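Glucose-6-phosphate 1-dehydrogenase (Kluyveromyces lactis, PDB 7E6I) catalyses the NADP+-dependent oxidation of D-glucose 6-phosphate to 6-phospho-D-glucono-1,5-lactone, the first step of the oxidative pentose phosphate pathway. Local coordinates at residues V215-K220 with L247-L252; D240-H245 with A317-K322; P332-A337 with V472-D477. All coordinates share one frame; numbering follows the deposited sequence.

Overall arrangement
All three contacts belong to the C-terminal domain and meet on one large mixed sheet. Their centres lie about 8 Å (contacts 1 and 2), 11 Å (2 and 3) and 12 Å (1 and 3) apart. Contacts 1 and 2 share helix 236-254, and their segments alternate along the chain; contact 3 follows in the sequence. Strand 333-338 lies between strand 212-220 of contact 1 and strand 316-321 of contact 2. Helix 236-254, carrying D240 and H245 of the glucose 6-phosphate pocket, covers one face of the sheet and helix 471-476 the other, the face to which R336 points and where by similarity a second NADP+ binds.

Contact 1: residues V215-K220 with L247-L252; sequences VQVVFK and LQVLTL
V217 and V249 both stand with CG1 trans to the main-chain nitrogen (chi1 -176° and 169°), and these two methyls are the ones that meet, CG1 of V217 lying 4.1 Å from CG1 of V249. The same torsion in V217 sends its second branch, CG2, against L250, 4.2 Å from L250 CB. One forked side chain thereby touches two consecutive residues of the helix, one with each methyl. V215, two residues earlier on the same strand face, extends the row: its CG1 lies 4.3 Å from L250 CD1. L250, with CG trans to its own nitrogen, turns this one branch back toward V215, while CD2 points elsewhere. The distances are those of ordinary van der Waals contact, and the grip is entirely apolar.

This is helix-on-sheet packing in the C-terminal domain. Helix 236-254 lies on a face of the large mixed sheet that includes strand 212-220. Segments 247-252 and 215-220 run nearly antiparallel, at 152° between their directions and with a closest axis approach of 9.2 Å. The alternation of the strand decides who takes part: V215 and V217 face the helix, while Q216 points to the other side. Beta-branched valines suit the strand, being compact and at ease in extended backbone, whereas the longer leucine can lean from the flank of the helix to bridge the gap. L250 also touches I333 of the adjoining strand, and V249 touches I348 on the other neighbour, so the helix spans several strands. One turn before V249 on this helix comes H245, the proton acceptor by similarity, and the V249 side chain is about 10 Å, nearest atoms, from the bound glucose 6-phosphate.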
loop_
_atom_site.group_PDB
_atom_site.type_symbol
_atom_site.label_atom_id
_atom_site.label_comp_id
_atom_site.label_asym_id
_atom_site.label_seq_id
_atom_site.Cartn_x
_atom_site.Cartn_y
_atom_site.Cartn_z
ATOM N N VAL A 215 1.099 -20.336 1.903
ATOM C CA VAL A 215 1.445 -18.932 1.758
ATOM C C VAL A 215 0.550 -18.125 2.685
ATOM O O VAL A 215 -0.669 -18.319 2.694
ATOM C CB VAL A 215 1.268 -18.473 0.307
ATOM C CG1 VAL A 215 1.566 -16.986 0.181
ATOM C CG2 VAL A 215 2.135 -19.332 -0.609
ATOM N N GLN A 216 1.147 -17.197 3.431
ATOM C CA GLN A 216 0.434 -16.331 4.369
ATOM C C GLN A 216 0.905 -14.893 4.203
ATOM O O GLN A 216 2.117 -14.640 4.185
ATOM C CB GLN A 216 0.691 -16.757 5.813
ATOM C CG GLN A 216 -0.068 -17.975 6.296
ATOM C CD GLN A 216 0.191 -18.233 7.772
ATOM O OE1 GLN A 216 -0.428 -17.599 8.635
ATOM N NE2 GLN A 216 1.115 -19.145 8.072
ATOM N N VAL A 217 -0.040 -13.960 4.093
ATOM C CA VAL A 217 0.231 -12.527 4.228
ATOM C C VAL A 217 -0.469 -12.051 5.495
ATOM O O VAL A 217 -1.668 -12.279 5.659
ATOM C CB VAL A 217 -0.251 -11.726 3.001
ATOM C CG1 VAL A 217 0.148 -10.281 3.142
ATOM C CG2 VAL A 217 0.323 -12.302 1.725
ATOM N N VAL A 218 0.270 -11.401 6.390
ATOM C CA VAL A 218 -0.170 -11.194 7.765
ATOM C C VAL A 218 -0.073 -9.714 8.116
ATOM O O VAL A 218 0.977 -9.089 7.908
ATOM C CB VAL A 218 0.664 -12.021 8.752
ATOM C CG1 VAL A 218 0.226 -11.718 10.164
ATOM C CG2 VAL A 218 0.524 -13.525 8.442
ATOM N N PHE A 219 -1.166 -9.161 8.657
ATOM C CA PHE A 219 -1.247 -7.763 9.072
ATOM C C PHE A 219 -1.791 -7.729 10.488
ATOM O O PHE A 219 -2.890 -8.237 10.748
ATOM C CB PHE A 219 -2.147 -6.962 8.127
ATOM C CG PHE A 219 -2.458 -5.547 8.578
ATOM C CD1 PHE A 219 -3.465 -5.293 9.496
ATOM C CD2 PHE A 219 -1.796 -4.468 8.016
ATOM C CE1 PHE A 219 -3.779 -3.983 9.878
ATOM C CE2 PHE A 219 -2.104 -3.171 8.387
ATOM C CZ PHE A 219 -3.099 -2.927 9.316
ATOM N N LYS A 220 -1.026 -7.142 11.397
ATOM C CA LYS A 220 -1.429 -7.032 12.788
ATOM C C LYS A 220 -1.211 -5.599 13.220
ATOM O O LYS A 220 -0.146 -5.024 12.957
ATOM C CB LYS A 220 -0.623 -7.969 13.687
ATOM C CG LYS A 220 -1.031 -9.421 13.636
ATOM C CD LYS A 220 -0.028 -10.258 14.404
ATOM C CE LYS A 220 -0.659 -10.908 15.632
ATOM N NZ LYS A 220 0.305 -11.821 16.335
ATOM N N LEU A 247 -3.613 -7.517 -0.742
ATOM C CA LEU A 247 -3.761 -8.124 -2.060
ATOM C C LEU A 247 -2.605 -7.734 -2.971
ATOM O O LEU A 247 -2.100 -8.565 -3.735
ATOM C CB LEU A 247 -5.094 -7.727 -2.687
ATOM C CG LEU A 247 -5.397 -8.419 -4.021
ATOM C CD1 LEU A 247 -5.305 -9.942 -3.857
ATOM C CD2 LEU A 247 -6.770 -8.015 -4.560
ATOM N N GLN A 248 -2.160 -6.482 -2.888
ATOM C CA GLN A 248 -1.007 -6.044 -3.669
ATOM C C GLN A 248 0.212 -6.912 -3.380
ATOM O O GLN A 248 0.835 -7.452 -4.300
ATOM C CB GLN A 248 -0.695 -4.578 -3.361
ATOM C CG GLN A 248 -1.570 -3.573 -4.092
ATOM C CD GLN A 248 -1.394 -3.629 -5.603
ATOM O OE1 GLN A 248 -0.416 -4.171 -6.107
ATOM N NE2 GLN A 248 -2.345 -3.067 -6.329
ATOM N N VAL A 249 0.562 -7.053 -2.095
ATOM C CA VAL A 249 1.683 -7.901 -1.700
ATOM C C VAL A 249 1.530 -9.302 -2.278
ATOM O O VAL A 249 2.467 -9.862 -2.856
ATOM C CB VAL A 249 1.796 -7.945 -0.167
ATOM C CG1 VAL A 249 2.778 -9.043 0.257
ATOM C CG2 VAL A 249 2.192 -6.580 0.374
ATOM N N LEU A 250 0.349 -9.900 -2.105
ATOM C CA LEU A 250 0.141 -11.283 -2.529
ATOM C C LEU A 250 0.346 -11.408 -4.022
ATOM O O LEU A 250 0.921 -12.383 -4.523
ATOM C CB LEU A 250 -1.271 -11.728 -2.140
ATOM C CG LEU A 250 -1.727 -13.111 -2.597
ATOM C CD1 LEU A 250 -0.781 -14.191 -2.022
ATOM C CD2 LEU A 250 -3.183 -13.355 -2.180
ATOM N N THR A 251 -0.081 -10.388 -4.735
ATOM C CA THR A 251 0.079 -10.335 -6.176
ATOM C C THR A 251 1.562 -10.342 -6.568
ATOM O O THR A 251 1.978 -11.071 -7.479
ATOM C CB THR A 251 -0.688 -9.085 -6.632
ATOM O OG1 THR A 251 -1.865 -9.478 -7.327
ATOM C CG2 THR A 251 0.091 -8.207 -7.440
ATOM N N LEU A 252 2.389 -9.586 -5.843
ATOM C CA LEU A 252 3.823 -9.605 -6.090
ATOM C C LEU A 252 4.441 -10.964 -5.777
ATOM O O LEU A 252 5.458 -11.324 -6.378
ATOM C CB LEU A 252 4.485 -8.514 -5.271
ATOM C CG LEU A 252 4.036 -7.113 -5.673
ATOM C CD1 LEU A 252 4.458 -6.072 -4.632
ATOM C CD2 LEU A 252 4.599 -6.783 -7.059
#

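Contact 2: residues D240-H245 with A317-K322; sequences DVMQNH and AAIGFK. With BG6 (6-O-phosphono-beta-D-glucopyranose), chain B.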
loop_
_atom_site.group_PDB
_atom_site.type_symbol
_atom_site.label_atom_id
_atom_site.label_comp_id
_atom_site.label_asym_id
_atom_site.label_seq_id
_atom_site.Cartn_x
_atom_site.Cartn_y
_atom_site.Cartn_z
ATOM N N ASP A 240 -10.391 -2.170 4.382
ATOM C CA ASP A 240 -9.410 -1.193 4.834
ATOM C C ASP A 240 -8.007 -1.535 4.342
ATOM O O ASP A 240 -7.273 -0.644 3.910
ATOM C CB ASP A 240 -9.429 -1.068 6.358
ATOM C CG ASP A 240 -8.695 0.192 6.843
ATOM O OD1 ASP A 240 -8.769 1.244 6.157
ATOM O OD2 ASP A 240 -8.037 0.132 7.901
ATOM N N VAL A 241 -7.604 -2.810 4.414
ATOM C CA VAL A 241 -6.216 -3.174 4.121
ATOM C C VAL A 241 -6.089 -4.451 3.297
ATOM O O VAL A 241 -5.042 -4.696 2.696
ATOM C CB VAL A 241 -5.389 -3.322 5.410
ATOM C CG1 VAL A 241 -5.449 -2.033 6.252
ATOM C CG2 VAL A 241 -5.833 -4.558 6.207
ATOM N N MET A 242 -7.120 -5.289 3.274
ATOM C CA MET A 242 -6.960 -6.581 2.611
ATOM C C MET A 242 -7.235 -6.496 1.109
ATOM O O MET A 242 -6.439 -7.003 0.311
ATOM C CB MET A 242 -7.854 -7.640 3.266
ATOM C CG MET A 242 -7.748 -7.655 4.793
ATOM S SD MET A 242 -8.603 -9.032 5.620
ATOM C CE MET A 242 -7.837 -10.437 4.797
ATOM N N GLN A 243 -8.348 -5.861 0.719
ATOM C CA GLN A 243 -8.659 -5.655 -0.696
ATOM C C GLN A 243 -7.556 -4.878 -1.431
ATOM O O GLN A 243 -7.430 -4.989 -2.654
ATOM C CB GLN A 243 -10.003 -4.917 -0.810
ATOM C CG GLN A 243 -10.527 -4.652 -2.235
ATOM C CD GLN A 243 -9.925 -3.402 -2.879
ATOM O OE1 GLN A 243 -9.422 -2.504 -2.194
ATOM N NE2 GLN A 243 -9.944 -3.360 -4.208
ATOM N N ASN A 244 -6.769 -4.064 -0.720
ATOM C CA ASN A 244 -5.758 -3.257 -1.390
ATOM C C ASN A 244 -4.345 -3.662 -0.971
ATOM O O ASN A 244 -3.700 -4.424 -1.692
ATOM C CB ASN A 244 -5.995 -1.764 -1.123
ATOM C CG ASN A 244 -6.586 -1.510 0.242
ATOM O OD1 ASN A 244 -5.868 -1.426 1.234
ATOM N ND2 ASN A 244 -7.894 -1.378 0.301
ATOM N N HIS A 245 -3.854 -3.171 0.174
ATOM C CA HIS A 245 -2.463 -3.408 0.570
ATOM C C HIS A 245 -2.090 -4.883 0.514
ATOM O O HIS A 245 -1.147 -5.277 -0.185
ATOM C CB HIS A 245 -2.214 -2.881 1.983
ATOM C CG HIS A 245 -2.559 -1.438 2.156
ATOM N ND1 HIS A 245 -2.349 -0.501 1.164
ATOM C CD2 HIS A 245 -3.112 -0.774 3.195
ATOM C CE1 HIS A 245 -2.744 0.683 1.596
ATOM N NE2 HIS A 245 -3.215 0.544 2.822
ATOM N N ALA A 317 -10.113 -10.338 10.083
ATOM C CA ALA A 317 -10.545 -11.320 9.096
ATOM C C ALA A 317 -9.372 -12.175 8.646
ATOM O O ALA A 317 -8.278 -11.664 8.385
ATOM C CB ALA A 317 -11.182 -10.650 7.867
ATOM N N ALA A 318 -9.615 -13.477 8.529
ATOM C CA ALA A 318 -8.721 -14.398 7.844
ATOM C C ALA A 318 -9.506 -14.990 6.685
ATOM O O ALA A 318 -10.654 -15.403 6.871
ATOM C CB ALA A 318 -8.205 -15.486 8.787
ATOM N N ILE A 319 -8.918 -14.983 5.487
ATOM C CA ILE A 319 -9.609 -15.413 4.275
ATOM C C ILE A 319 -8.720 -16.385 3.517
ATOM O O ILE A 319 -7.528 -16.122 3.327
ATOM C CB ILE A 319 -9.972 -14.231 3.359
ATOM C CG1 ILE A 319 -10.796 -13.173 4.103
ATOM C CG2 ILE A 319 -10.704 -14.732 2.124
ATOM C CD1 ILE A 319 -10.880 -11.820 3.344
ATOM N N GLY A 320 -9.303 -17.490 3.060
ATOM C CA GLY A 320 -8.578 -18.446 2.239
ATOM C C GLY A 320 -8.731 -18.099 0.768
ATOM O O GLY A 320 -9.792 -17.664 0.324
ATOM N N PHE A 321 -7.657 -18.296 0.021
ATOM C CA PHE A 321 -7.639 -18.006 -1.402
ATOM C C PHE A 321 -7.070 -19.195 -2.152
ATOM O O PHE A 321 -6.268 -19.964 -1.613
ATOM C CB PHE A 321 -6.791 -16.772 -1.716
ATOM C CG PHE A 321 -7.395 -15.487 -1.244
ATOM C CD1 PHE A 321 -8.220 -14.755 -2.080
ATOM C CD2 PHE A 321 -7.129 -15.007 0.029
ATOM C CE1 PHE A 321 -8.775 -13.564 -1.654
ATOM C CE2 PHE A 321 -7.684 -13.821 0.466
ATOM C CZ PHE A 321 -8.510 -13.092 -0.389
ATOM N N LYS A 322 -7.479 -19.325 -3.408
ATOM C CA LYS A 322 -6.933 -20.339 -4.293
ATOM C C LYS A 322 -6.696 -19.697 -5.647
ATOM O O LYS A 322 -7.537 -18.937 -6.142
ATOM C CB LYS A 322 -7.872 -21.532 -4.447
ATOM C CG LYS A 322 -7.978 -22.418 -3.198
ATOM C CD LYS A 322 -6.739 -23.355 -3.038
ATOM C CE LYS A 322 -6.863 -24.279 -1.794
ATOM N NZ LYS A 322 -7.035 -25.728 -2.165
HETATM C C1 BG6 B . -4.470 2.517 5.764
HETATM C C2 BG6 B . -5.620 1.969 6.608
HETATM O O1 BG6 B . -4.647 2.333 4.416
HETATM O O5 BG6 B . -3.204 1.804 6.140
HETATM C C3 BG6 B . -5.332 2.086 8.065
HETATM O O2 BG6 B . -6.853 2.636 6.307
HETATM C C4 BG6 B . -4.079 1.358 8.428
HETATM O O3 BG6 B . -6.414 1.504 8.840
HETATM C C5 BG6 B . -2.904 1.860 7.588
HETATM O O4 BG6 B . -3.831 1.545 9.827
HETATM C C6 BG6 B . -1.650 1.052 7.779
HETATM O O6 BG6 B . -0.649 1.604 6.944
HETATM P P BG6 B . 0.927 1.526 7.462
HETATM O O1P BG6 B . 1.092 0.047 7.755
HETATM O O2P BG6 B . 1.078 2.390 8.686
HETATM O O3P BG6 B . 1.926 2.017 6.415
#
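A single methionine, M242, makes this buried apolar contact, joining the active-site end of helix 236-254 to A317 and I319 on strand 316-321 of the mixed sheet. Its chain is extended from CA to SD and then bent at chi3 (56°), placing sulfur and methyl over different residues: SD lies 3.8 Å from A317 CB, and CE lies 3.6 Å from I319 CD1. The small alanine admits the bulky sulfur close to the strand, while the longer isoleucine reaches out obliquely to the methyl. An unbranched, bendable chain suits this double task. The helix itself has a wider pi-type turn here and a kink at N244 and H245.

D240 and H245, before and after M242 on the same helix, bind the sugar. The carboxylate of D240 accepts hydrogen bonds from O2 and O3 of glucose 6-phosphate, one on each oxygen, with modelled lengths too short to be taken literally. N244 steadies the next residue: its OD1 accepts the backbone N-H of H245 at 2.9 Å, sits 3.4 Å above the plane over the centre of the H245 ring, and its ND2 donates to Q243 OE1 at 3.1 Å.

H245 NE2 is 2.8 Å from O1 of the sugar in a nearly straight hydrogen bond (165°) at the ring edge. Also at the ring's rim, ND1 is bonded to D182 OD1. With the D182 carboxylate behind the imidazole and the C1 hydroxyl before it, the geometry is consistent with H245 acting as the proton acceptor when C1 is oxidised.

Contact 3: residues P332-A337 with V472-D477; sequences PIVMRA and VEFLAD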
loop_
_atom_site.group_PDB
_atom_site.type_symbol
_atom_site.label_atom_id
_atom_site.label_comp_id
_atom_site.label_asym_id
_atom_site.label_seq_id
_atom_site.Cartn_x
_atom_site.Cartn_y
_atom_site.Cartn_z
ATOM N N PRO A 332 -2.958 -23.734 -0.659
ATOM C CA PRO A 332 -3.858 -22.875 0.124
ATOM C C PRO A 332 -3.155 -21.575 0.493
ATOM O O PRO A 332 -2.034 -21.588 1.002
ATOM C CB PRO A 332 -4.184 -23.716 1.364
ATOM C CG PRO A 332 -3.255 -24.907 1.320
ATOM C CD PRO A 332 -2.326 -24.778 0.156
ATOM N N ILE A 333 -3.820 -20.453 0.223
ATOM C CA ILE A 333 -3.305 -19.123 0.523
ATOM C C ILE A 333 -4.206 -18.474 1.568
ATOM O O ILE A 333 -5.435 -18.536 1.458
ATOM C CB ILE A 333 -3.238 -18.279 -0.754
ATOM C CG1 ILE A 333 -2.217 -18.883 -1.705
ATOM C CG2 ILE A 333 -2.942 -16.822 -0.449
ATOM C CD1 ILE A 333 -2.414 -18.413 -3.119
ATOM N N VAL A 334 -3.611 -17.864 2.588
ATOM C CA VAL A 334 -4.382 -17.157 3.601
ATOM C C VAL A 334 -3.900 -15.714 3.684
ATOM O O VAL A 334 -2.691 -15.450 3.769
ATOM C CB VAL A 334 -4.289 -17.839 4.976
ATOM C CG1 VAL A 334 -4.968 -16.966 6.046
ATOM C CG2 VAL A 334 -4.929 -19.209 4.938
ATOM N N MET A 335 -4.844 -14.782 3.664
ATOM C CA MET A 335 -4.593 -13.403 4.059
ATOM C C MET A 335 -5.321 -13.175 5.370
ATOM O O MET A 335 -6.494 -13.539 5.498
ATOM C CB MET A 335 -5.085 -12.417 3.005
ATOM C CG MET A 335 -4.107 -12.189 1.857
ATOM S SD MET A 335 -4.708 -10.936 0.680
ATOM C CE MET A 335 -6.151 -10.355 1.562
ATOM N N ARG A 336 -4.636 -12.592 6.343
ATOM C CA ARG A 336 -5.266 -12.355 7.631
ATOM C C ARG A 336 -4.830 -10.999 8.165
ATOM O O ARG A 336 -3.640 -10.669 8.150
ATOM C CB ARG A 336 -4.953 -13.486 8.628
ATOM C CG ARG A 336 -3.476 -13.754 8.936
ATOM C CD ARG A 336 -3.381 -15.064 9.735
ATOM N NE ARG A 336 -2.043 -15.650 9.863
ATOM C CZ ARG A 336 -1.203 -15.371 10.859
ATOM N NH1 ARG A 336 -1.570 -14.505 11.789
ATOM N NH2 ARG A 336 -0.009 -15.957 10.937
ATOM N N ALA A 337 -5.801 -10.210 8.606
ATOM C CA ALA A 337 -5.576 -8.846 9.063
ATOM C C ALA A 337 -6.445 -8.572 10.285
ATOM O O ALA A 337 -7.616 -8.969 10.317
ATOM C CB ALA A 337 -5.902 -7.831 7.968
ATOM N N VAL A 472 -5.561 -20.591 14.722
ATOM C CA VAL A 472 -4.535 -21.627 14.614
ATOM C C VAL A 472 -5.085 -22.858 13.897
ATOM O O VAL A 472 -4.394 -23.485 13.081
ATOM C CB VAL A 472 -3.995 -21.963 16.015
ATOM C CG1 VAL A 472 -3.438 -23.349 16.055
ATOM C CG2 VAL A 472 -2.924 -20.981 16.391
ATOM N N GLU A 473 -6.347 -23.204 14.175
ATOM C CA GLU A 473 -7.036 -24.281 13.468
ATOM C C GLU A 473 -7.237 -23.929 11.998
ATOM O O GLU A 473 -7.031 -24.768 11.110
ATOM C CB GLU A 473 -8.393 -24.531 14.146
ATOM C CG GLU A 473 -8.741 -25.948 14.549
ATOM C CD GLU A 473 -9.946 -26.005 15.542
ATOM O OE1 GLU A 473 -9.728 -26.016 16.787
ATOM O OE2 GLU A 473 -11.115 -26.022 15.079
ATOM N N PHE A 474 -7.667 -22.692 11.728
ATOM C CA PHE A 474 -7.824 -22.223 10.353
ATOM C C PHE A 474 -6.515 -22.361 9.572
ATOM O O PHE A 474 -6.511 -22.820 8.421
ATOM C CB PHE A 474 -8.316 -20.768 10.375
ATOM C CG PHE A 474 -8.745 -20.219 9.028
ATOM C CD1 PHE A 474 -10.052 -20.371 8.579
ATOM C CD2 PHE A 474 -7.852 -19.500 8.233
ATOM C CE1 PHE A 474 -10.454 -19.850 7.349
ATOM C CE2 PHE A 474 -8.249 -18.974 7.004
ATOM C CZ PHE A 474 -9.550 -19.149 6.565
ATOM N N LEU A 475 -5.390 -21.985 10.187
ATOM C CA LEU A 475 -4.111 -22.077 9.486
ATOM C C LEU A 475 -3.741 -23.531 9.212
ATOM O O LEU A 475 -3.340 -23.881 8.099
ATOM C CB LEU A 475 -3.018 -21.371 10.284
ATOM C CG LEU A 475 -3.288 -19.867 10.464
ATOM C CD1 LEU A 475 -2.145 -19.139 11.184
ATOM C CD2 LEU A 475 -3.595 -19.212 9.130
ATOM N N ALA A 476 -3.892 -24.401 10.210
ATOM C CA ALA A 476 -3.586 -25.810 9.998
ATOM C C ALA A 476 -4.516 -26.436 8.973
ATOM O O ALA A 476 -4.131 -27.387 8.295
ATOM C CB ALA A 476 -3.643 -26.562 11.327
ATOM N N ASP A 477 -5.716 -25.901 8.828
ATOM C CA ASP A 477 -6.616 -26.307 7.761
ATOM C C ASP A 477 -6.174 -25.804 6.397
ATOM O O ASP A 477 -6.707 -26.259 5.382
ATOM C CB ASP A 477 -8.008 -25.758 8.048
ATOM C CG ASP A 477 -9.072 -26.792 7.944
ATOM O OD1 ASP A 477 -9.076 -27.555 6.946
ATOM O OD2 ASP A 477 -9.912 -26.823 8.868
#
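R336 and L475 meet at about a right angle, the leucine laying a methyl over a flat face of the guanidinium. The arginine leaves its strand with CG wedged between the main-chain nitrogen and the carbonyl carbon (chi1 58°), then runs extended from CG to NE, which carries the guanidinium across toward strand 212-220, beneath L475. L475 starts the other way, CG beside its own nitrogen (chi1 -62°), and although its CB does not aim at the strand, its branched end comes close: CD1 is 3.7 Å from R336 NE and 3.8 Å from NH2. Its CD2 lies between R336 NE and V334 CG1, 4.1 Å from the latter.

Helix 471-476 packs here near the C-terminus of the modelled chain, on the face of the mixed sheet opposite helix 236-254; segments 472-476 and 333-337 run nearly antiparallel. Alternation sorts the strand: V334 and R336 face this helix, whereas I333 and M335 touch the other.

F474, with CG trans to its nitrogen (chi1 -170°), projects its ring toward V334 and presents one corner, CE2 being 3.9 Å from V334 CG2 and 4.0 Å from CG1. CG1 lies in the plane at the ring edge, while CG2 comes obliquely. Compact valine lets the broad ring approach, and the ring is further stacked on H478. Covering a guanidinium face with a hydrocarbon keeps its in-plane N-H groups available: NE donates to Q216 OE1 on the next strand. R336 is a binding residue for the second NADP+ by similarity, and R349 and K345 lie within about 5 and 6 Å of it, side chain to side chain.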